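Local coordinates for uncharacterized protein (PDB 5WF2) that probably associates with the AP-4 adaptor complex and may thereby act in vesicular trafficking of proteins at the trans-Golgi network, seen here as its VHS/ENTH-like domain, at residues Val31-Thr35 with Leu65-His69. Residues are numbered along the deposited sequence; the frame is centred on the assembly and turned at random.
Sequences VQTVT and LLICH
Two alpha-helical turns, V31-T35 of helix 25-35 and L65-C68 of helix 59-68 with H69 following, pack inside the all-helical VHS/ENTH-like domain of tepsin, running in roughly the same direction. Their CA atoms lie 6.4 Å apart at V31 and L66, widening to 8.3 Å at T35 and H69. The apolar centre is V31 (chi1 t), a short beta-branched residue that permits this close approach: its CG2 lies 3.9 Å from L65 CB and its CG1 3.9 Å from L66 CD2. L66 (m, t), long enough to reach across from a sideways CA-to-CB bond, also brings CD2 within 4.4 Å of V34 CG1 and of T35 CG2, while F50, A84 and V85 of neighbouring helices enclose it. One CH-pi contact sets V31 CG1 over a face of the H69 imidazole, 3.8 Å from the ring centroid. Two side-chain hydrogen bonds stay within their own segments. H69 (chi1 m, chi2 72°) turns back so that ND1 donates to L65 O at 2.9 Å, the acceptor its backbone N also uses at 3.1 Å; T35 (chi1 p) likewise gives OG1 to V31 O at 2.9 Å. No hydrogen bond crosses the interface: histidine and threonine each spend a donor on their own segment, leaving ring face and methyl for apolar contact.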
ATOM      1  N   VAL A  31       7.937   5.290   2.178  1.00 23.40           N
ATOM      2  CA  VAL A  31       7.575   3.947   1.733  1.00 26.53           C
ATOM      3  C   VAL A  31       8.719   2.989   1.971  1.00 24.34           C
ATOM      4  O   VAL A  31       8.510   1.823   2.326  1.00 25.98           O
ATOM      5  CB  VAL A  31       7.182   3.980   0.251  1.00 25.81           C
ATOM      6  CG1 VAL A  31       7.109   2.581  -0.356  1.00 28.88           C
ATOM      7  CG2 VAL A  31       5.839   4.718   0.087  1.00 27.19           C
ATOM      8  N   GLN A  32       9.954   3.462   1.767  1.00 30.45           N
ATOM      9  CA  GLN A  32      11.108   2.607   2.045  1.00 30.75           C
ATOM     10  C   GLN A  32      11.172   2.272   3.530  1.00 30.33           C
ATOM     11  O   GLN A  32      11.472   1.141   3.900  1.00 35.20           O
ATOM     12  CB  GLN A  32      12.398   3.280   1.553  1.00 30.05           C
ATOM     13  CG  GLN A  32      12.564   3.319   0.045  1.00 34.90           C
ATOM     14  CD  GLN A  32      13.778   4.143  -0.430  1.00 44.03           C
ATOM     15  OE1 GLN A  32      14.235   5.074   0.249  1.00 39.97           O
ATOM     16  NE2 GLN A  32      14.275   3.808  -1.620  1.00 43.00           N
ATOM     17  N   THR A  33      10.825   3.222   4.400  1.00 33.34           N
ATOM     18  CA  THR A  33      10.797   2.936   5.831  1.00 33.17           C
ATOM     19  C   THR A  33       9.741   1.893   6.158  1.00 34.97           C
ATOM     20  O   THR A  33      10.015   0.893   6.838  1.00 34.25           O
ATOM     21  CB  THR A  33      10.532   4.224   6.627  1.00 38.29           C
ATOM     22  OG1 THR A  33      11.729   5.001   6.701  1.00 43.64           O
ATOM     23  CG2 THR A  33      10.066   3.940   8.055  1.00 46.43           C
ATOM     24  N   VAL A  34       8.513   2.113   5.694  1.00 30.93           N
ATOM     25  CA  VAL A  34       7.429   1.263   6.157  1.00 26.86           C
ATOM     26  C   VAL A  34       7.573  -0.156   5.638  1.00 28.72           C
ATOM     27  O   VAL A  34       7.082  -1.103   6.276  1.00 30.97           O
ATOM     28  CB  VAL A  34       6.078   1.884   5.777  1.00 28.37           C
ATOM     29  CG1 VAL A  34       5.797   1.700   4.319  1.00 30.48           C
ATOM     30  CG2 VAL A  34       5.007   1.274   6.627  1.00 29.94           C
ATOM     31  N   THR A  35       8.239  -0.348   4.495  1.00 23.70           N
ATOM     32  CA  THR A  35       8.345  -1.669   3.894  1.00 29.06           C
ATOM     33  C   THR A  35       9.574  -2.452   4.339  1.00 34.82           C
ATOM     34  O   THR A  35       9.653  -3.637   4.040  1.00 33.34           O
ATOM     35  CB  THR A  35       8.349  -1.621   2.355  1.00 27.89           C
ATOM     36  OG1 THR A  35       9.437  -0.846   1.836  1.00 29.90           O
ATOM     37  CG2 THR A  35       7.037  -1.076   1.824  1.00 27.99           C
ATOM     38  N   LEU A  65       3.886   4.863  -5.021  1.00 29.70           N
ATOM     39  CA  LEU A  65       5.168   4.257  -4.669  1.00 22.00           C
ATOM     40  C   LEU A  65       4.978   2.925  -3.963  1.00 27.13           C
ATOM     41  O   LEU A  65       5.752   1.974  -4.183  1.00 26.45           O
ATOM     42  CB  LEU A  65       5.988   5.234  -3.821  1.00 24.00           C
ATOM     43  CG  LEU A  65       6.459   6.442  -4.647  1.00 27.66           C
ATOM     44  CD1 LEU A  65       6.890   7.601  -3.796  1.00 31.53           C
ATOM     45  CD2 LEU A  65       7.544   6.034  -5.505  1.00 35.16           C
ATOM     46  N   LEU A  66       3.915   2.796  -3.180  1.00 23.70           N
ATOM     47  CA  LEU A  66       3.598   1.495  -2.612  1.00 20.52           C
ATOM     48  C   LEU A  66       3.297   0.505  -3.708  1.00 23.01           C
ATOM     49  O   LEU A  66       3.731  -0.638  -3.649  1.00 22.79           O
ATOM     50  CB  LEU A  66       2.409   1.602  -1.654  1.00 20.53           C
ATOM     51  CG  LEU A  66       2.706   2.239  -0.295  1.00 19.30           C
ATOM     52  CD1 LEU A  66       1.389   2.617   0.371  1.00 22.37           C
ATOM     53  CD2 LEU A  66       3.528   1.299   0.564  1.00 24.39           C
ATOM     54  N   ILE A  67       2.541   0.925  -4.722  1.00 24.61           N
ATOM     55  CA  ILE A  67       2.238   0.019  -5.824  1.00 24.52           C
ATOM     56  C   ILE A  67       3.523  -0.430  -6.500  1.00 25.87           C
ATOM     57  O   ILE A  67       3.666  -1.598  -6.854  1.00 28.06           O
ATOM     58  CB  ILE A  67       1.261   0.677  -6.816  1.00 25.44           C
ATOM     59  CG1 ILE A  67      -0.094   0.887  -6.123  1.00 28.30           C
ATOM     60  CG2 ILE A  67       1.104  -0.219  -8.070  1.00 29.54           C
ATOM     61  CD1 ILE A  67      -1.099   1.732  -6.878  1.00 33.31           C
ATOM     62  N   CYS A  68       4.478   0.480  -6.683  1.00 30.01           N
ATOM     63  CA  CYS A  68       5.780   0.089  -7.222  1.00 29.05           C
ATOM     64  C   CYS A  68       6.411  -1.023  -6.402  1.00 32.85           C
ATOM     65  O   CYS A  68       6.951  -1.980  -6.965  1.00 38.00           O
ATOM     66  CB  CYS A  68       6.704   1.308  -7.298  1.00 33.34           C
ATOM     67  SG  CYS A  68       6.191   2.451  -8.556  1.00 42.97           S
ATOM     68  N   HIS A  69       6.339  -0.941  -5.078  1.00 29.27           N
ATOM     69  CA  HIS A  69       6.913  -1.987  -4.248  1.00 27.33           C
ATOM     70  C   HIS A  69       6.107  -3.279  -4.232  1.00 28.59           C
ATOM     71  O   HIS A  69       6.512  -4.218  -3.542  1.00 34.38           O
ATOM     72  CB  HIS A  69       7.091  -1.489  -2.815  1.00 30.98           C
ATOM     73  CG  HIS A  69       8.235  -0.544  -2.657  1.00 33.15           C
ATOM     74  ND1 HIS A  69       8.210   0.753  -3.130  1.00 33.36           N
ATOM     75  CD2 HIS A  69       9.450  -0.714  -2.087  1.00 40.44           C
ATOM     76  CE1 HIS A  69       9.360   1.340  -2.857  1.00 39.77           C
ATOM     77  NE2 HIS A  69      10.132   0.471  -2.226  1.00 32.36           N
TER